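Local structure of nitrite oxidoreductase subunit C (Kuenenia stuttgartiensis, 7B04) at residues A135-L140 with V162-W167; V233-A238 with T245-Q250; E285-N290 with H312-E317; T108-V113 with V266-L271. The protein binds heme b and calcium ions and, as a subunit of nitrite oxidoreductase, probably takes part in electron transfer. One frame throughout, in Å; residues are numbered along the deposited sequence.

Interaction 1: A135-L140 with V162-W167; sequences ALMFPL and VNLWHW. With HEM (protoporphyrin IX containing Fe), chain B.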
# COMPACT_ATOMS: atom_id res chain seq x y z
N ALA C 135 -25.55 40.94 13.46
CA ALA C 135 -24.76 41.49 14.54
C ALA C 135 -25.10 42.95 14.78
O ALA C 135 -25.44 43.70 13.84
CB ALA C 135 -23.26 41.37 14.26
N LEU C 136 -25.02 43.35 16.04
CA LEU C 136 -25.15 44.73 16.46
C LEU C 136 -23.88 45.15 17.17
O LEU C 136 -23.19 44.32 17.78
CB LEU C 136 -26.35 44.93 17.39
CG LEU C 136 -27.72 44.57 16.81
CD1 LEU C 136 -28.78 44.59 17.89
CD2 LEU C 136 -28.08 45.52 15.67
N MET C 137 -23.55 46.43 17.09
CA MET C 137 -22.32 46.93 17.69
C MET C 137 -22.59 48.28 18.33
O MET C 137 -23.41 49.07 17.84
CB MET C 137 -21.17 47.01 16.69
CG MET C 137 -21.16 48.17 15.73
SD MET C 137 -19.65 48.07 14.76
CE MET C 137 -19.58 49.71 14.07
N PHE C 138 -21.91 48.52 19.44
CA PHE C 138 -22.11 49.71 20.23
C PHE C 138 -20.76 50.30 20.60
O PHE C 138 -19.81 49.55 20.88
CB PHE C 138 -22.88 49.38 21.53
CG PHE C 138 -24.22 48.77 21.30
CD1 PHE C 138 -25.35 49.57 21.23
CD2 PHE C 138 -24.36 47.40 21.16
CE1 PHE C 138 -26.59 49.01 21.02
CE2 PHE C 138 -25.60 46.84 20.96
CZ PHE C 138 -26.72 47.64 20.89
N PRO C 139 -20.63 51.62 20.62
CA PRO C 139 -19.39 52.20 21.12
C PRO C 139 -19.36 51.97 22.62
O PRO C 139 -20.37 52.11 23.31
CB PRO C 139 -19.52 53.68 20.78
CG PRO C 139 -20.64 53.76 19.76
CD PRO C 139 -21.56 52.65 20.14
N LEU C 140 -18.18 51.62 23.13
CA LEU C 140 -18.04 51.39 24.55
C LEU C 140 -17.66 52.70 25.22
O LEU C 140 -16.68 53.35 24.82
CB LEU C 140 -17.03 50.27 24.80
CG LEU C 140 -16.25 50.10 26.10
CD1 LEU C 140 -17.19 49.71 27.22
CD2 LEU C 140 -15.24 48.99 25.88
N VAL C 162 -14.98 49.03 20.68
CA VAL C 162 -16.39 48.82 20.40
C VAL C 162 -16.80 47.44 20.91
O VAL C 162 -15.99 46.52 20.97
CB VAL C 162 -16.67 48.97 18.88
CG1 VAL C 162 -18.01 48.38 18.47
CG2 VAL C 162 -16.60 50.43 18.47
N ASN C 163 -18.08 47.32 21.29
CA ASN C 163 -18.67 46.06 21.72
C ASN C 163 -19.50 45.49 20.57
O ASN C 163 -20.22 46.22 19.89
CB ASN C 163 -19.55 46.26 22.95
CG ASN C 163 -19.75 44.98 23.75
OD1 ASN C 163 -20.28 45.01 24.86
ND2 ASN C 163 -19.33 43.85 23.19
N LEU C 164 -19.39 44.18 20.36
CA LEU C 164 -20.07 43.49 19.28
C LEU C 164 -20.94 42.37 19.83
O LEU C 164 -20.54 41.66 20.77
CB LEU C 164 -19.06 42.89 18.28
CG LEU C 164 -18.30 43.69 17.22
CD1 LEU C 164 -19.23 44.22 16.16
CD2 LEU C 164 -17.46 44.81 17.83
N TRP C 165 -22.13 42.21 19.27
CA TRP C 165 -23.03 41.10 19.57
C TRP C 165 -23.27 40.34 18.27
O TRP C 165 -23.99 40.83 17.40
CB TRP C 165 -24.35 41.58 20.15
CG TRP C 165 -24.25 42.34 21.43
CD1 TRP C 165 -23.16 42.49 22.23
CD2 TRP C 165 -25.31 43.08 22.06
NE1 TRP C 165 -23.46 43.26 23.32
CE2 TRP C 165 -24.78 43.64 23.24
CE3 TRP C 165 -26.65 43.32 21.74
CZ2 TRP C 165 -25.54 44.43 24.10
CZ3 TRP C 165 -27.41 44.09 22.60
CH2 TRP C 165 -26.85 44.64 23.76
N HIS C 166 -22.69 39.15 18.14
CA HIS C 166 -22.78 38.39 16.90
C HIS C 166 -23.73 37.21 17.09
O HIS C 166 -23.42 36.27 17.82
CB HIS C 166 -21.41 37.90 16.44
CG HIS C 166 -21.41 37.30 15.07
ND1 HIS C 166 -20.36 36.56 14.57
CD2 HIS C 166 -22.35 37.33 14.09
CE1 HIS C 166 -20.65 36.16 13.35
NE2 HIS C 166 -21.85 36.61 13.03
N TRP C 167 -24.88 37.27 16.42
CA TRP C 167 -25.80 36.14 16.40
C TRP C 167 -25.41 35.17 15.29
O TRP C 167 -25.10 35.59 14.17
CB TRP C 167 -27.25 36.61 16.19
CG TRP C 167 -28.19 35.47 15.95
CD1 TRP C 167 -28.69 34.62 16.90
CD2 TRP C 167 -28.71 35.03 14.70
NE1 TRP C 167 -29.51 33.69 16.30
CE2 TRP C 167 -29.53 33.92 14.95
CE3 TRP C 167 -28.56 35.47 13.38
CZ2 TRP C 167 -30.21 33.24 13.94
CZ3 TRP C 167 -29.24 34.79 12.37
CH2 TRP C 167 -30.05 33.69 12.66
CHA HEM B . -15.77 40.71 10.83
CHB HEM B . -14.60 44.43 7.90
CHC HEM B . -18.50 46.78 9.61
CHD HEM B . -19.58 43.13 12.68
C1A HEM B . -15.07 41.54 9.97
C2A HEM B . -13.72 41.32 9.49
C3A HEM B . -13.39 42.34 8.67
C4A HEM B . -14.52 43.25 8.62
CMA HEM B . -12.06 42.53 7.92
CAA HEM B . -12.86 40.09 9.86
CBA HEM B . -11.63 40.49 10.66
CGA HEM B . -11.97 40.45 12.13
O1A HEM B . -11.46 41.31 12.88
O2A HEM B . -12.75 39.55 12.53
C1B HEM B . -15.59 45.38 8.05
C2B HEM B . -15.79 46.56 7.24
C3B HEM B . -16.87 47.22 7.72
C4B HEM B . -17.39 46.46 8.84
CMB HEM B . -14.86 46.94 6.07
CAB HEM B . -17.53 48.54 7.23
CBB HEM B . -17.24 49.16 6.08
C1C HEM B . -19.15 45.98 10.53
C2C HEM B . -20.44 46.27 11.14
C3C HEM B . -20.74 45.27 11.97
C4C HEM B . -19.65 44.30 11.95
CMC HEM B . -21.31 47.51 10.86
CAC HEM B . -22.02 45.16 12.83
CBC HEM B . -21.97 44.93 14.14
C1D HEM B . -18.69 42.11 12.37
C2D HEM B . -18.78 40.72 12.79
C3D HEM B . -17.74 40.06 12.28
C4D HEM B . -16.93 41.00 11.51
CMD HEM B . -19.87 40.09 13.67
CAD HEM B . -17.45 38.56 12.48
CBD HEM B . -17.92 37.75 11.28
CGD HEM B . -17.84 36.28 11.59
O1D HEM B . -18.28 35.46 10.75
O2D HEM B . -17.33 35.92 12.69
NA HEM B . -15.51 42.72 9.42
NB HEM B . -16.58 45.35 9.01
NC HEM B . -18.69 44.77 11.05
ND HEM B . -17.55 42.24 11.59
FE HEM B . -16.84 43.86 10.33

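Interaction 2: V233-A238 with T245-Q250; sequences VEDLNA and TSQDHQ. With CA (calcium ion), chain D.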
# COMPACT_ATOMS: atom_id res chain seq x y z
N VAL C 233 -25.53 33.88 20.83
CA VAL C 233 -24.94 35.14 20.40
C VAL C 233 -23.59 35.28 21.10
O VAL C 233 -23.51 35.08 22.32
CB VAL C 233 -25.84 36.35 20.72
CG1 VAL C 233 -25.19 37.64 20.24
CG2 VAL C 233 -27.21 36.17 20.08
N GLU C 234 -22.57 35.66 20.36
CA GLU C 234 -21.24 35.81 20.93
C GLU C 234 -21.00 37.26 21.32
O GLU C 234 -21.29 38.17 20.54
CB GLU C 234 -20.17 35.34 19.95
CG GLU C 234 -18.75 35.39 20.49
CD GLU C 234 -17.70 35.02 19.46
OE1 GLU C 234 -16.63 34.50 19.84
OE2 GLU C 234 -17.95 35.24 18.25
N ASP C 235 -20.50 37.46 22.53
CA ASP C 235 -20.19 38.79 23.04
C ASP C 235 -18.70 39.03 22.80
O ASP C 235 -17.86 38.29 23.32
CB ASP C 235 -20.54 38.88 24.53
CG ASP C 235 -20.45 40.30 25.06
OD1 ASP C 235 -21.18 41.17 24.56
OD2 ASP C 235 -19.66 40.52 26.00
N LEU C 236 -18.39 40.05 22.01
CA LEU C 236 -17.02 40.24 21.56
C LEU C 236 -16.74 41.73 21.33
O LEU C 236 -17.66 42.55 21.26
CB LEU C 236 -16.74 39.38 20.32
CG LEU C 236 -17.41 39.53 18.96
CD1 LEU C 236 -16.87 38.44 18.06
CD2 LEU C 236 -18.92 39.44 19.02
N ASN C 237 -15.45 42.06 21.23
CA ASN C 237 -14.98 43.44 21.09
C ASN C 237 -14.13 43.60 19.84
O ASN C 237 -13.63 42.63 19.27
CB ASN C 237 -14.15 43.87 22.31
CG ASN C 237 -15.00 44.30 23.48
OD1 ASN C 237 -15.09 43.59 24.48
ND2 ASN C 237 -15.63 45.46 23.36
N ALA C 238 -13.98 44.85 19.41
CA ALA C 238 -13.12 45.18 18.28
C ALA C 238 -12.65 46.62 18.39
O ALA C 238 -13.38 47.49 18.88
CB ALA C 238 -13.84 44.94 16.94
N THR C 245 -12.22 40.51 18.38
CA THR C 245 -11.70 39.68 19.46
C THR C 245 -12.87 39.15 20.27
O THR C 245 -13.79 39.90 20.59
CB THR C 245 -10.76 40.48 20.37
OG1 THR C 245 -9.76 41.14 19.57
CG2 THR C 245 -10.07 39.58 21.35
N SER C 246 -12.82 37.86 20.58
CA SER C 246 -13.84 37.24 21.41
C SER C 246 -13.57 37.51 22.88
O SER C 246 -12.44 37.37 23.35
CB SER C 246 -13.90 35.74 21.15
OG SER C 246 -14.90 35.14 21.94
N GLN C 247 -14.61 37.90 23.61
CA GLN C 247 -14.49 38.21 25.03
C GLN C 247 -14.36 36.95 25.87
O GLN C 247 -14.84 35.88 25.50
CB GLN C 247 -15.69 39.02 25.52
CG GLN C 247 -15.82 40.40 24.93
CD GLN C 247 -16.75 41.28 25.74
OE1 GLN C 247 -17.15 40.92 26.85
NE2 GLN C 247 -17.09 42.44 25.20
N ASP C 248 -13.70 37.10 27.02
CA ASP C 248 -13.58 35.99 27.96
C ASP C 248 -14.89 35.72 28.68
O ASP C 248 -15.26 34.56 28.91
CB ASP C 248 -12.46 36.28 28.96
CG ASP C 248 -11.08 36.09 28.37
OD1 ASP C 248 -10.74 34.95 27.99
OD2 ASP C 248 -10.33 37.09 28.27
N HIS C 249 -15.61 36.78 29.06
CA HIS C 249 -16.86 36.69 29.80
C HIS C 249 -18.01 37.02 28.85
O HIS C 249 -18.20 38.19 28.49
CB HIS C 249 -16.86 37.63 31.00
CG HIS C 249 -17.92 37.33 32.01
ND1 HIS C 249 -19.19 37.86 31.93
CD2 HIS C 249 -17.91 36.55 33.12
CE1 HIS C 249 -19.91 37.43 32.95
NE2 HIS C 249 -19.16 36.63 33.69
N GLN C 250 -18.78 36.01 28.45
CA GLN C 250 -19.87 36.20 27.50
C GLN C 250 -21.14 36.55 28.26
O GLN C 250 -21.53 35.86 29.21
CB GLN C 250 -20.10 34.93 26.68
CG GLN C 250 -18.84 34.29 26.14
CD GLN C 250 -18.30 35.01 24.92
OE1 GLN C 250 -18.99 35.13 23.91
NE2 GLN C 250 -17.07 35.49 25.01
CA CA D . -19.07 40.56 28.44

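Interaction 3: E285-N290 with H312-E317; sequences ESTYFN and HPLSLE. With HEM (protoporphyrin IX containing Fe), chain B.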
# COMPACT_ATOMS: atom_id res chain seq x y z
N GLU C 285 -30.41 57.59 29.01
CA GLU C 285 -29.18 57.99 28.28
C GLU C 285 -29.27 57.52 26.84
O GLU C 285 -30.00 56.62 26.57
CB GLU C 285 -27.90 57.49 28.95
CG GLU C 285 -26.64 58.25 28.55
CD GLU C 285 -26.62 59.76 28.68
OE1 GLU C 285 -25.76 60.28 29.41
OE2 GLU C 285 -27.43 60.42 28.02
N SER C 286 -28.57 58.21 25.96
CA SER C 286 -28.54 57.90 24.52
C SER C 286 -27.10 57.63 24.13
O SER C 286 -26.22 58.21 24.72
CB SER C 286 -29.04 59.05 23.76
OG SER C 286 -28.41 60.22 24.18
N THR C 287 -26.95 56.73 23.18
CA THR C 287 -25.67 56.30 22.57
C THR C 287 -25.94 56.05 21.09
O THR C 287 -26.88 56.61 20.58
CB THR C 287 -25.03 55.14 23.34
OG1 THR C 287 -23.69 55.01 22.91
CG2 THR C 287 -25.72 53.83 23.10
N TYR C 288 -25.05 55.33 20.42
CA TYR C 288 -25.18 55.00 19.01
C TYR C 288 -25.08 53.49 18.82
O TYR C 288 -24.65 52.76 19.72
CB TYR C 288 -24.12 55.73 18.17
CG TYR C 288 -24.15 57.24 18.32
CD1 TYR C 288 -23.70 57.86 19.48
CD2 TYR C 288 -24.62 58.05 17.29
CE1 TYR C 288 -23.73 59.24 19.62
CE2 TYR C 288 -24.65 59.43 17.42
CZ TYR C 288 -24.21 60.02 18.59
OH TYR C 288 -24.23 61.39 18.73
N PHE C 289 -25.50 53.02 17.65
CA PHE C 289 -25.37 51.62 17.30
C PHE C 289 -25.15 51.48 15.80
O PHE C 289 -25.36 52.42 15.03
CB PHE C 289 -26.58 50.80 17.77
CG PHE C 289 -27.78 50.89 16.86
CD1 PHE C 289 -28.72 51.89 17.04
CD2 PHE C 289 -27.97 49.97 15.85
CE1 PHE C 289 -29.82 51.97 16.21
CE2 PHE C 289 -29.07 50.05 15.02
CZ PHE C 289 -30.00 51.05 15.20
N ASN C 290 -24.75 50.28 15.39
CA ASN C 290 -24.57 49.94 13.99
C ASN C 290 -24.94 48.47 13.80
O ASN C 290 -25.04 47.71 14.76
CB ASN C 290 -23.13 50.21 13.53
CG ASN C 290 -23.02 50.39 12.03
OD1 ASN C 290 -24.00 50.26 11.31
ND2 ASN C 290 -21.81 50.69 11.56
N HIS C 312 -25.98 54.67 14.02
CA HIS C 312 -27.36 55.11 14.18
C HIS C 312 -27.61 55.53 15.62
O HIS C 312 -27.17 54.85 16.55
CB HIS C 312 -28.34 54.00 13.80
CG HIS C 312 -28.33 53.64 12.35
ND1 HIS C 312 -29.04 54.34 11.40
CD2 HIS C 312 -27.68 52.66 11.68
CE1 HIS C 312 -28.84 53.81 10.21
NE2 HIS C 312 -28.02 52.78 10.35
N PRO C 313 -28.30 56.65 15.84
CA PRO C 313 -28.54 57.10 17.22
C PRO C 313 -29.48 56.16 17.95
O PRO C 313 -30.38 55.55 17.37
CB PRO C 313 -29.17 58.48 17.04
CG PRO C 313 -28.80 58.90 15.66
CD PRO C 313 -28.78 57.63 14.86
N LEU C 314 -29.26 56.05 19.26
CA LEU C 314 -30.06 55.19 20.12
C LEU C 314 -30.38 55.96 21.39
O LEU C 314 -29.48 56.55 21.99
CB LEU C 314 -29.32 53.89 20.45
CG LEU C 314 -29.83 53.12 21.66
CD1 LEU C 314 -31.03 52.32 21.23
CD2 LEU C 314 -28.76 52.20 22.22
N SER C 315 -31.64 55.94 21.81
CA SER C 315 -32.07 56.59 23.04
C SER C 315 -32.85 55.61 23.90
O SER C 315 -33.68 54.85 23.39
CB SER C 315 -32.93 57.83 22.75
OG SER C 315 -33.39 58.42 23.96
N LEU C 316 -32.58 55.64 25.20
CA LEU C 316 -33.30 54.82 26.17
C LEU C 316 -34.27 55.70 26.96
O LEU C 316 -33.87 56.75 27.47
CB LEU C 316 -32.34 54.11 27.12
CG LEU C 316 -31.76 52.78 26.64
CD1 LEU C 316 -30.67 53.00 25.60
CD2 LEU C 316 -31.23 51.97 27.81
N GLU C 317 -35.52 55.27 27.05
CA GLU C 317 -36.51 55.98 27.84
C GLU C 317 -36.25 55.79 29.33
O GLU C 317 -35.62 54.82 29.76
CB GLU C 317 -37.92 55.50 27.50
CG GLU C 317 -38.70 56.41 26.57
CD GLU C 317 -39.78 55.66 25.80
OE1 GLU C 317 -40.61 54.99 26.45
OE2 GLU C 317 -39.80 55.74 24.56
CHA HEM B . -15.77 40.71 10.83
CHB HEM B . -14.60 44.43 7.90
CHC HEM B . -18.50 46.78 9.61
CHD HEM B . -19.58 43.13 12.68
C1A HEM B . -15.07 41.54 9.97
C2A HEM B . -13.72 41.32 9.49
C3A HEM B . -13.39 42.34 8.67
C4A HEM B . -14.52 43.25 8.62
CMA HEM B . -12.06 42.53 7.92
CAA HEM B . -12.86 40.09 9.86
CBA HEM B . -11.63 40.49 10.66
CGA HEM B . -11.97 40.45 12.13
O1A HEM B . -11.46 41.31 12.88
O2A HEM B . -12.75 39.55 12.53
C1B HEM B . -15.59 45.38 8.05
C2B HEM B . -15.79 46.56 7.24
C3B HEM B . -16.87 47.22 7.72
C4B HEM B . -17.39 46.46 8.84
CMB HEM B . -14.86 46.94 6.07
CAB HEM B . -17.53 48.54 7.23
CBB HEM B . -17.24 49.16 6.08
C1C HEM B . -19.15 45.98 10.53
C2C HEM B . -20.44 46.27 11.14
C3C HEM B . -20.74 45.27 11.97
C4C HEM B . -19.65 44.30 11.95
CMC HEM B . -21.31 47.51 10.86
CAC HEM B . -22.02 45.16 12.83
CBC HEM B . -21.97 44.93 14.14
C1D HEM B . -18.69 42.11 12.37
C2D HEM B . -18.78 40.72 12.79
C3D HEM B . -17.74 40.06 12.28
C4D HEM B . -16.93 41.00 11.51
CMD HEM B . -19.87 40.09 13.67
CAD HEM B . -17.45 38.56 12.48
CBD HEM B . -17.92 37.75 11.28
CGD HEM B . -17.84 36.28 11.59
O1D HEM B . -18.28 35.46 10.75
O2D HEM B . -17.33 35.92 12.69
NA HEM B . -15.51 42.72 9.42
NB HEM B . -16.58 45.35 9.01
NC HEM B . -18.69 44.77 11.05
ND HEM B . -17.55 42.24 11.59
FE HEM B . -16.84 43.86 10.33

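Interaction 4: T108-V113 with V266-L271; sequences TIYFQV and VFCRSL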
# COMPACT_ATOMS: atom_id res chain seq x y z
N THR C 108 -33.32 44.54 31.92
CA THR C 108 -32.86 43.86 30.71
C THR C 108 -33.24 44.66 29.47
O THR C 108 -34.31 45.28 29.43
CB THR C 108 -33.47 42.45 30.61
OG1 THR C 108 -33.40 41.81 31.89
CG2 THR C 108 -32.73 41.61 29.58
N ILE C 109 -32.36 44.66 28.47
CA ILE C 109 -32.62 45.31 27.19
C ILE C 109 -32.76 44.25 26.11
O ILE C 109 -32.00 43.27 26.08
CB ILE C 109 -31.52 46.34 26.85
CG1 ILE C 109 -31.92 47.21 25.65
CG2 ILE C 109 -30.17 45.67 26.62
CD1 ILE C 109 -31.09 48.48 25.53
N TYR C 110 -33.73 44.44 25.21
CA TYR C 110 -34.00 43.50 24.12
C TYR C 110 -34.03 44.27 22.81
O TYR C 110 -34.74 45.27 22.69
CB TYR C 110 -35.34 42.77 24.29
CG TYR C 110 -35.56 42.02 25.58
CD1 TYR C 110 -35.29 40.65 25.68
CD2 TYR C 110 -36.06 42.66 26.70
CE1 TYR C 110 -35.51 39.96 26.87
CE2 TYR C 110 -36.29 41.98 27.88
CZ TYR C 110 -36.01 40.63 27.96
OH TYR C 110 -36.24 39.97 29.15
N PHE C 111 -33.30 43.77 21.81
CA PHE C 111 -33.31 44.30 20.45
C PHE C 111 -33.85 43.24 19.52
O PHE C 111 -33.43 42.09 19.59
CB PHE C 111 -31.90 44.66 19.96
CG PHE C 111 -31.32 45.90 20.55
CD1 PHE C 111 -30.88 45.91 21.86
CD2 PHE C 111 -31.14 47.04 19.78
CE1 PHE C 111 -30.31 47.05 22.41
CE2 PHE C 111 -30.57 48.19 20.33
CZ PHE C 111 -30.16 48.18 21.64
N GLN C 112 -34.76 43.64 18.63
CA GLN C 112 -35.33 42.74 17.63
C GLN C 112 -34.93 43.23 16.25
O GLN C 112 -35.19 44.39 15.90
CB GLN C 112 -36.85 42.68 17.77
CG GLN C 112 -37.54 41.63 16.94
CD GLN C 112 -38.99 41.97 16.68
OE1 GLN C 112 -39.30 42.98 16.06
NE2 GLN C 112 -39.89 41.14 17.20
N VAL C 113 -34.33 42.34 15.45
CA VAL C 113 -33.86 42.67 14.11
C VAL C 113 -34.54 41.73 13.12
O VAL C 113 -34.55 40.50 13.32
CB VAL C 113 -32.33 42.57 14.00
CG1 VAL C 113 -31.87 43.09 12.66
CG2 VAL C 113 -31.67 43.32 15.15
N VAL C 266 -33.83 38.30 18.03
CA VAL C 266 -33.83 39.26 19.13
C VAL C 266 -32.59 39.02 19.98
O VAL C 266 -32.21 37.87 20.24
CB VAL C 266 -35.12 39.21 19.98
CG1 VAL C 266 -36.35 39.12 19.08
CG2 VAL C 266 -35.10 38.07 20.97
N PHE C 267 -31.96 40.11 20.39
CA PHE C 267 -30.78 40.08 21.24
C PHE C 267 -31.20 40.38 22.67
O PHE C 267 -32.04 41.26 22.91
CB PHE C 267 -29.73 41.09 20.77
CG PHE C 267 -29.13 40.76 19.43
CD1 PHE C 267 -27.95 40.04 19.34
CD2 PHE C 267 -29.73 41.19 18.26
CE1 PHE C 267 -27.39 39.74 18.11
CE2 PHE C 267 -29.17 40.90 17.03
CZ PHE C 267 -28.00 40.18 16.95
N CYS C 268 -30.61 39.67 23.62
CA CYS C 268 -30.96 39.81 25.02
C CYS C 268 -29.69 39.99 25.83
O CYS C 268 -28.75 39.19 25.73
CB CYS C 268 -31.75 38.58 25.51
SG CYS C 268 -32.22 38.61 27.24
N ARG C 269 -29.66 41.05 26.64
CA ARG C 269 -28.53 41.37 27.50
C ARG C 269 -29.04 42.22 28.65
O ARG C 269 -30.00 42.99 28.50
CB ARG C 269 -27.46 42.15 26.72
CG ARG C 269 -26.01 41.76 26.95
CD ARG C 269 -25.39 42.38 28.20
NE ARG C 269 -25.59 43.83 28.34
CZ ARG C 269 -24.77 44.76 27.86
NH1 ARG C 269 -25.04 46.04 28.05
NH2 ARG C 269 -23.68 44.41 27.18
N SER C 270 -28.40 42.07 29.81
CA SER C 270 -28.71 42.93 30.94
C SER C 270 -28.27 44.36 30.63
O SER C 270 -27.30 44.58 29.90
CB SER C 270 -28.05 42.42 32.21
OG SER C 270 -28.62 41.19 32.62
N LEU C 271 -28.99 45.33 31.19
CA LEU C 271 -28.64 46.73 30.94
C LEU C 271 -27.23 47.03 31.39
O LEU C 271 -26.52 47.83 30.76
CB LEU C 271 -29.63 47.66 31.63
CG LEU C 271 -31.01 47.87 31.00
CD1 LEU C 271 -31.85 48.74 31.91
CD2 LEU C 271 -30.87 48.52 29.64

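Interaction 1: A135-L140 with V162-W167
Leu136 and Phe138 are joined to Trp165 and Asn163 by an antiparallel backbone pairing of strands 133-139 and 162-168, buried in a fold consistent with the heme-binding domain of the ethylbenzene dehydrogenase family. The two short segments run at 161° to each other, with axes 4.7 Å apart at closest approach. Leu136 exchanges two backbone hydrogen bonds with Trp165, and Phe138 does the same with Asn163; that from Trp165 N to Leu136 O is 2.8 Å long.

On the face bearing these four side chains, Phe138 and Trp165 form an edge-to-face pair with planes at 52°. Phe138 CG stands anti to its carbonyl carbon (chi1 -59°), and the ring leads on toward 162-167, where CE2 rests over one face of the indole, off-centre toward the rim and 3.7 Å from Trp165 CZ3. The Asn163 amide is used beyond the pair, ND2 bonding Leu236 O and OD1 bonding Val279 N.

The other face meets the heme. Leu164 CD1, Met137 CB and the heme vinyl carbon CBC meet as a three-way cluster, CD1 lying 3.4 Å from Met137 CB and 3.5 Å from CBC, while Met137 CB itself comes within 3.4 Å of CBC. Ala135 CB lies 3.7 Å from the heme methyl CMD, which also sits over one face of the His166 ring. His166 CE1 reaches the propionate carbon CGD at 3.3 Å, and Arg209 of subunit B packs on this histidine. Methyl and vinyl groups are thus held here by apolar packing, and in this contact the imidazole brings a polar group near the propionate.

Interaction 2: V233-A238 with T245-Q250
Asp235 and Gln247 meet at a calcium ion: Asp235 OD2 and Gln247 OE1 each bind it at 2.5 Å, their carboxylate and amide planes 68° apart. His249 donates its backbone O at the same distance, 2.5 Å from the metal, and Asp251 and Asp278 add ligands from elsewhere. The cation probably offsets the repulsion that so many oxygens would otherwise feel. Gln247 is also tied by its backbone, Gln247 N bonding a lone pair of Asp235 O at 3.3 Å. Asp235 N in turn donates to Gln250 OE1, 3.1 Å away, from well above that carbonyl plane.

Asn237 belongs to the β-hairpin of strands 233-238 and 245-246, whose hydrogen-bonded pair is Asn237 with Thr245: Asn237 N bonds Thr245 O at 2.8 Å, and the reverse bond is also made. Its ND2 binds Val162 O and Leu277 O outside the hairpin.

Along the same strand, Glu234 is extended, with CG anti to the backbone N (chi1 -177°), and OE1 accepts from Ser246 OG at 2.8 Å, on its anti side and tilted out of the carboxylate plane. An alanine at Glu234 would probably leave Ser246 OG without this acceptor and the positive charges of Lys168 of the same chain and Arg209 of subunit B without their shared mate, which is OE2.

Interaction 3: E285-N290 with H312-E317
Phe289 presents one face of its ring to His312: CB of the histidine lies over it, 3.8 Å from the centroid and 25° off the normal, a CH-pi contact displaced toward the rim. At the ring edge, near its plane, lie Pro313 O and Leu314 CB, the latter 4.0 Å from Phe289 CD1. The imidazole is tilted 32° against the phenyl plane and has Phe289 O at its own edge, while its NE2 bonds Ser308 OG. The Tyr288 ring approaches Pro313 obliquely, CD2 to CA at 4.0 Å.

These rings straddle a β-hairpin of strands 286-294 and 306-316. Thr287 and Leu314 exchange backbone bonds, each 2.8 Å from N to O, and Phe289 and His312 form a second such pair; Leu316 N bonds Glu285 O at 3.1 Å. The Thr287 and Leu314 side chains lie side by side, pointing the same way, CG2 of Thr287 3.6 Å from CD2 of Leu314. At the inner end, Asn290 ND2 lies 3.3 Å from the heme methyl CMC, its own weak hydrogen bonds going to Pro153 O and Ser308 O.

Backbone bonds therefore set the register of the hairpin, and apolar packing adds to them, with the imidazole anchored from beyond the pairing through Ser308.

Interaction 4: T108-V113 with V266-L271
Ile109 and Leu271 meet at about a right angle, Leu271 CD2 lying 3.6 Å from Ile109 CB. On the same face, further along, Phe111 CB and Phe267 CB are 4.3 Å apart, and Val113 CG2 touches the edge of the Phe267 ring, in its plane, 4.0 Å from CE2. An alanine in place of Leu271 would probably open a gap beside Ile109 and also withdraw the methyl that packs against Leu316.

The opposite face has Tyr110 with Cys268, whose SG stands anti to the backbone N (chi1 179°) and lies 3.6 Å from Tyr110 CE1, an oblique sulfur-aromatic contact. Beside it, Gln112 CG packs on Val266 CG1 at 3.5 Å. Antiparallel bonds hold the backbones: Ile109 N to Arg269 O at 2.9 Å, Arg269 N to Ile109 O at 3.3 Å, and Phe111 N to a lone pair of Phe267 O at 3.0 Å.

At the polar edge Arg269 NH1 bonds Val279 O. Strand 97-104 flanks 108-113 and strand 253-258 flanks 266-270; helix 64-71 packs on Tyr110, Gln112 and Val266, while Trp165 of strand 162-168 meets Phe267 and Arg269 from the other face.

In the fold
Followed from the N terminus, the chain enters interaction 4 at 108-113 and does not close it until 266-271. Within that long excursion two shorter ones are completed in series: interaction 1 closes at 162-167, and interaction 2, a short hairpin, at 245-250. Interaction 3 opens afterwards, at 285-290, and closes near the C terminus, so no pair crosses. Strands link them in space: Leu164 N with Leu236 O couples interactions 1 and 2, and Met137 O with Asn290 N couples 1 and 3. Interaction 4 packs on interaction 1 through Phe111 and Phe267, and on interaction 3 through Leu271. Interactions 2 and 3 stay about 11 Å apart at their nearest atoms.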